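Local structure of protein-arginine-phosphatase (Geobacillus stearothermophilus, 4PIC) at residues A[106-111]-A[134-139]; A[21-26]-A[31-36]. The protein removes phosphate from phosphoarginine residues in proteins, probably counteracting the arginine kinase McsB, and has almost no activity against phosphotyrosine peptides. All coordinates share one frame; numbering follows the deposited sequence.

Contact 1: A[106-111]-A[134-139]; sequences QFVSGT and ETLIDR
With chi1 at -60°, Val108 sets CG1 beside its backbone N and CG2 between N and the carbonyl carbon, so that both methyls face residues 134-139. Leu136 reaches out to meet them: its chi1 of -65° carries CG away from its own carbonyl carbon, CD1 continues the extended chain, and CD2, the other branch, comes within 3.6 Å of Val108 CG2. The two side chains cross at about a right angle, methyl against methyl. The other branch of the valine, Val108 CG1, lies 3.9 Å from Leu136 O, so the valine also rests on the helix backbone. One turn further on, Arg139 contributes just the root of its side chain: Arg139 CB is 4.2 Å from Val108 CB, after which a bend at chi2 leads the guanidinium group away from residues 106-111.

The Val108 and Arg139 CA atoms are 6.3 Å apart, a close approach that brings the last turn of helix 104-109 against the long helix 123-150. Leu140 adds to the valine's surroundings, while Leu104 and Ile115 border Leu136. Just beyond, the chain leaves the helix at Gly110, whose positive phi suits glycine. An ST turn braces this exit: Thr111 N donates to Ser109 OG over 3.2 Å at 153°, and Ser109 OG also bonds to Lys105 O.

These two bonds of Ser109 OG tie the helix end to itself, whereas between residues 106-111 and 134-139 the contact is apolar; a cation-pi contact of Phe107 with Lys143 adds a polar element further along helix 123-150. The 146 Å² buried here comes from shape fit around Val108, with no directional bond between the two segments.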
loop_
_atom_site.group_PDB
_atom_site.type_symbol
_atom_site.label_atom_id
_atom_site.label_comp_id
_atom_site.label_asym_id
_atom_site.label_seq_id
_atom_site.Cartn_x
_atom_site.Cartn_y
_atom_site.Cartn_z
ATOM N N GLN A 106 11.552 15.916 -4.797
ATOM C CA GLN A 106 12.266 15.837 -6.070
ATOM C C GLN A 106 11.692 16.825 -7.078
ATOM O O GLN A 106 12.434 17.450 -7.837
ATOM C CB GLN A 106 12.279 14.403 -6.625
ATOM C CG GLN A 106 11.057 14.010 -7.444
ATOM C CD GLN A 106 11.205 12.647 -8.116
ATOM O OE1 GLN A 106 10.695 11.638 -7.625
ATOM N NE2 GLN A 106 11.905 12.619 -9.250
ATOM N N PHE A 107 10.374 17.008 -7.057
ATOM C CA PHE A 107 9.731 17.870 -8.038
ATOM C C PHE A 107 10.085 19.348 -7.882
ATOM O O PHE A 107 10.196 20.082 -8.878
ATOM C CB PHE A 107 8.215 17.699 -7.997
ATOM C CG PHE A 107 7.508 18.480 -9.055
ATOM C CD1 PHE A 107 7.617 18.114 -10.387
ATOM C CD2 PHE A 107 6.744 19.585 -8.726
ATOM C CE1 PHE A 107 6.972 18.833 -11.371
ATOM C CE2 PHE A 107 6.096 20.314 -9.709
ATOM C CZ PHE A 107 6.212 19.939 -11.036
ATOM N N VAL A 108 10.258 19.800 -6.644
ATOM C CA VAL A 108 10.551 21.212 -6.434
ATOM C C VAL A 108 12.031 21.511 -6.173
ATOM O O VAL A 108 12.438 22.665 -6.248
ATOM C CB VAL A 108 9.694 21.816 -5.303
ATOM C CG1 VAL A 108 8.211 21.707 -5.633
ATOM C CG2 VAL A 108 9.990 21.113 -4.005
ATOM N N SER A 109 12.836 20.495 -5.877
ATOM C CA SER A 109 14.222 20.741 -5.459
ATOM C C SER A 109 15.292 20.046 -6.301
ATOM O O SER A 109 16.462 20.425 -6.250
ATOM C CB SER A 109 14.422 20.342 -3.993
ATOM O OG SER A 109 14.614 18.937 -3.868
ATOM N N GLY A 110 14.915 19.011 -7.040
ATOM C CA GLY A 110 15.886 18.277 -7.838
ATOM C C GLY A 110 16.733 17.272 -7.070
ATOM O O GLY A 110 17.490 16.501 -7.669
ATOM N N THR A 111 16.640 17.287 -5.744
ATOM C CA THR A 111 17.212 16.205 -4.953
ATOM C C THR A 111 16.067 15.436 -4.320
ATOM O O THR A 111 14.917 15.880 -4.347
ATOM C CB THR A 111 18.209 16.701 -3.874
ATOM O OG1 THR A 111 18.815 15.571 -3.219
ATOM C CG2 THR A 111 17.504 17.573 -2.841
ATOM N N GLU A 134 5.569 23.154 4.337
ATOM C CA GLU A 134 5.350 24.569 4.060
ATOM C C GLU A 134 6.446 25.102 3.136
ATOM O O GLU A 134 6.171 25.804 2.151
ATOM C CB GLU A 134 5.276 25.404 5.344
ATOM C CG GLU A 134 5.127 26.889 5.069
ATOM C CD GLU A 134 4.351 27.638 6.136
ATOM O OE1 GLU A 134 4.511 27.334 7.339
ATOM O OE2 GLU A 134 3.580 28.548 5.758
ATOM N N THR A 135 7.691 24.747 3.447
ATOM C CA THR A 135 8.824 25.191 2.649
ATOM C C THR A 135 8.711 24.684 1.223
ATOM O O THR A 135 8.863 25.450 0.263
ATOM C CB THR A 135 10.140 24.702 3.267
ATOM O OG1 THR A 135 10.267 25.260 4.583
ATOM C CG2 THR A 135 11.325 25.132 2.404
ATOM N N LEU A 136 8.414 23.396 1.083
ATOM C CA LEU A 136 8.326 22.803 -0.244
ATOM C C LEU A 136 7.123 23.309 -1.037
ATOM O O LEU A 136 7.197 23.466 -2.262
ATOM C CB LEU A 136 8.311 21.278 -0.151
ATOM C CG LEU A 136 9.606 20.676 0.410
ATOM C CD1 LEU A 136 9.454 19.191 0.652
ATOM C CD2 LEU A 136 10.782 20.929 -0.519
ATOM N N ILE A 137 6.022 23.583 -0.349
ATOM C CA ILE A 137 4.820 24.039 -1.027
ATOM C C ILE A 137 4.943 25.502 -1.449
ATOM O O ILE A 137 4.408 25.908 -2.492
ATOM C CB ILE A 137 3.582 23.722 -0.190
ATOM C CG1 ILE A 137 3.371 22.203 -0.236
ATOM C CG2 ILE A 137 2.352 24.445 -0.701
ATOM C CD1 ILE A 137 2.324 21.724 0.681
ATOM N N ASP A 138 5.693 26.287 -0.677
ATOM C CA ASP A 138 6.030 27.639 -1.104
ATOM C C ASP A 138 6.834 27.567 -2.402
ATOM O O ASP A 138 6.568 28.315 -3.349
ATOM C CB ASP A 138 6.822 28.386 -0.022
ATOM C CG ASP A 138 5.957 28.832 1.140
ATOM O OD1 ASP A 138 4.715 28.787 1.026
ATOM O OD2 ASP A 138 6.526 29.249 2.174
ATOM N N ARG A 139 7.808 26.660 -2.462
ATOM C CA ARG A 139 8.613 26.519 -3.677
ATOM C C ARG A 139 7.766 25.997 -4.825
ATOM O O ARG A 139 7.944 26.404 -5.972
ATOM C CB ARG A 139 9.799 25.575 -3.471
ATOM C CG ARG A 139 10.591 25.800 -2.201
ATOM C CD ARG A 139 11.835 26.642 -2.371
ATOM N NE ARG A 139 12.605 26.633 -1.126
ATOM C CZ ARG A 139 13.306 27.663 -0.664
ATOM N NH1 ARG A 139 13.348 28.799 -1.345
ATOM N NH2 ARG A 139 13.969 27.553 0.481
#

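Contact 2: A[21-26]-A[31-36]; sequences ALLENK and VEVKSA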
loop_
_atom_site.group_PDB
_atom_site.type_symbol
_atom_site.label_atom_id
_atom_site.label_comp_id
_atom_site.label_asym_id
_atom_site.label_seq_id
_atom_site.Cartn_x
_atom_site.Cartn_y
_atom_site.Cartn_z
ATOM N N ALA A 21 -3.817 20.841 2.266
ATOM C CA ALA A 21 -4.346 22.015 2.951
ATOM C C ALA A 21 -3.442 23.227 2.785
ATOM O O ALA A 21 -3.924 24.345 2.588
ATOM C CB ALA A 21 -4.584 21.731 4.422
ATOM N N LEU A 22 -2.130 23.011 2.882
ATOM C CA LEU A 22 -1.182 24.112 2.736
ATOM C C LEU A 22 -1.251 24.703 1.340
ATOM O O LEU A 22 -1.206 25.920 1.178
ATOM C CB LEU A 22 0.240 23.642 3.054
ATOM C CG LEU A 22 0.490 23.395 4.538
ATOM C CD1 LEU A 22 1.747 22.563 4.696
ATOM C CD2 LEU A 22 0.633 24.733 5.253
ATOM N N LEU A 23 -1.369 23.858 0.324
ATOM C CA LEU A 23 -1.393 24.382 -1.038
ATOM C C LEU A 23 -2.725 25.063 -1.313
ATOM O O LEU A 23 -2.759 26.160 -1.886
ATOM C CB LEU A 23 -1.115 23.276 -2.065
ATOM C CG LEU A 23 -1.144 23.692 -3.541
ATOM C CD1 LEU A 23 -0.170 24.842 -3.796
ATOM C CD2 LEU A 23 -0.844 22.491 -4.440
ATOM N N GLU A 24 -3.818 24.440 -0.882
ATOM C CA GLU A 24 -5.150 24.976 -1.129
ATOM C C GLU A 24 -5.320 26.328 -0.448
ATOM O O GLU A 24 -5.964 27.231 -0.994
ATOM C CB GLU A 24 -6.219 23.980 -0.652
ATOM C CG GLU A 24 -7.661 24.460 -0.792
ATOM C CD GLU A 24 -8.131 24.565 -2.236
ATOM O OE1 GLU A 24 -7.430 24.072 -3.148
ATOM O OE2 GLU A 24 -9.215 25.149 -2.459
ATOM N N ASN A 25 -4.706 26.485 0.720
ATOM C CA ASN A 25 -4.794 27.753 1.447
ATOM C C ASN A 25 -4.263 28.936 0.647
ATOM O O ASN A 25 -4.681 30.073 0.866
ATOM C CB ASN A 25 -4.056 27.679 2.783
ATOM C CG ASN A 25 -4.525 28.735 3.763
ATOM O OD1 ASN A 25 -5.726 28.936 3.946
ATOM N ND2 ASN A 25 -3.582 29.410 4.394
ATOM N N LYS A 26 -3.337 28.677 -0.270
ATOM C CA LYS A 26 -2.773 29.755 -1.088
ATOM C C LYS A 26 -3.735 30.263 -2.155
ATOM O O LYS A 26 -3.541 31.360 -2.689
ATOM C CB LYS A 26 -1.479 29.304 -1.757
ATOM C CG LYS A 26 -0.346 28.984 -0.794
ATOM C CD LYS A 26 0.863 28.461 -1.555
ATOM C CE LYS A 26 2.070 28.333 -0.647
ATOM N NZ LYS A 26 2.546 29.677 -0.196
ATOM N N VAL A 31 -4.884 26.401 -10.217
ATOM C CA VAL A 31 -4.374 25.232 -9.498
ATOM C C VAL A 31 -5.487 24.580 -8.693
ATOM O O VAL A 31 -6.132 25.231 -7.872
ATOM C CB VAL A 31 -3.204 25.622 -8.553
ATOM C CG1 VAL A 31 -2.750 24.408 -7.716
ATOM C CG2 VAL A 31 -2.038 26.216 -9.341
ATOM N N GLU A 32 -5.718 23.293 -8.949
ATOM C CA GLU A 32 -6.644 22.490 -8.158
ATOM C C GLU A 32 -5.844 21.445 -7.381
ATOM O O GLU A 32 -4.803 20.977 -7.854
ATOM C CB GLU A 32 -7.684 21.811 -9.052
ATOM C CG GLU A 32 -8.553 22.794 -9.839
ATOM C CD GLU A 32 -9.448 22.099 -10.849
ATOM O OE1 GLU A 32 -9.949 20.997 -10.540
ATOM O OE2 GLU A 32 -9.644 22.650 -11.954
ATOM N N VAL A 33 -6.331 21.106 -6.193
ATOM C CA VAL A 33 -5.605 20.252 -5.257
ATOM C C VAL A 33 -6.506 19.135 -4.738
ATOM O O VAL A 33 -7.655 19.388 -4.366
ATOM C CB VAL A 33 -5.125 21.071 -4.044
ATOM C CG1 VAL A 33 -4.171 20.236 -3.190
ATOM C CG2 VAL A 33 -4.469 22.371 -4.505
ATOM N N LYS A 34 -5.983 17.907 -4.711
ATOM C CA LYS A 34 -6.650 16.785 -4.067
ATOM C C LYS A 34 -5.599 15.981 -3.333
ATOM O O LYS A 34 -4.398 16.167 -3.537
ATOM C CB LYS A 34 -7.348 15.877 -5.092
ATOM C CG LYS A 34 -8.559 16.486 -5.803
ATOM C CD LYS A 34 -9.118 15.506 -6.848
ATOM C CE LYS A 34 -10.320 16.075 -7.603
ATOM N NZ LYS A 34 -11.588 16.008 -6.823
ATOM N N SER A 35 -6.051 15.072 -2.480
ATOM C CA SER A 35 -5.155 14.101 -1.873
ATOM C C SER A 35 -5.843 12.752 -1.789
ATOM O O SER A 35 -7.085 12.656 -1.795
ATOM C CB SER A 35 -4.676 14.557 -0.494
ATOM O OG SER A 35 -5.738 14.558 0.437
ATOM N N ALA A 36 -5.031 11.705 -1.748
ATOM C CA ALA A 36 -5.551 10.359 -1.604
ATOM C C ALA A 36 -4.478 9.491 -0.983
ATOM O O ALA A 36 -3.317 9.903 -0.867
ATOM C CB ALA A 36 -5.989 9.815 -2.944
HETATM O O HOH W 1 -6.354 25.591 -5.000
HETATM O O HOH W 2 -8.497 22.811 -5.269
#
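The carboxylate of Glu24 is the flat group that meets Val33, and it touches through OE1: Val33 CG2 lies beyond that end of the group, 3.7 Å from Glu24 OE1. Two waters bind the same oxygen from opposite sides of the carboxylate plane, each well tilted from it. Water 1 is 2.6 Å from Glu24 OE1 and continues to Val31 O at 2.9 Å. Water 2 donates to Glu24 OE1 over 2.7 Å and accepts from Val33 N at 2.9 Å. Because CG stands anti to the backbone N (chi1 177°) and the chain then bends at chi2, the acid folds back toward the strand.

Beneath this hydrated rim, Leu23 CD2 packs 3.6 Å from Val33 CG2 and 4.2 Å from Val31 CG1, the leucine crossing Val33 obliquely. The axes of helix 21-25 and strand 31-36 approach to 8.4 Å and run nearly antiparallel, at 163°, as befits the beta-alpha-beta crossover from strand 3-9 to strand 31-37. Ile5 and Phe7 of strand 3-9 extend the floor under Leu23.

Glu32 and Lys34 bond through their backbones to strand 3-9, whereas Val31 O and Val33 N belong to the outer edge of the sheet. The two waters, both held by Glu24 OE1, thus supply partners for that edge, and the leucine-valine packing is part of the apolar layer between helix and sheet.

Overall arrangement
Contacts 1 and 2 lie 15 Å apart between centres and meet through one turn of helix 123-150. Ile137 points away from residues 106-111 and packs on helix 15-25, with Ile137 CD1 3.7 Å from Leu22 CB and Ile137 CG2 3.8 Å from Leu23 CA. Nearby, Asp138 OD1 forms a 2.6 Å salt bridge with Lys26 NZ. Helix 15-25 therefore touches both strand 31-37 and the C-terminal helix. Neither contact is at the active site, but both are near it: the side chains of Leu136 and Arg15, probably an active-site residue, and of Val33 and Asn12, are each about 10 Å apart. Ser35 in contact 2 hydrogen-bonds Asn12, a probable substrate-binding residue.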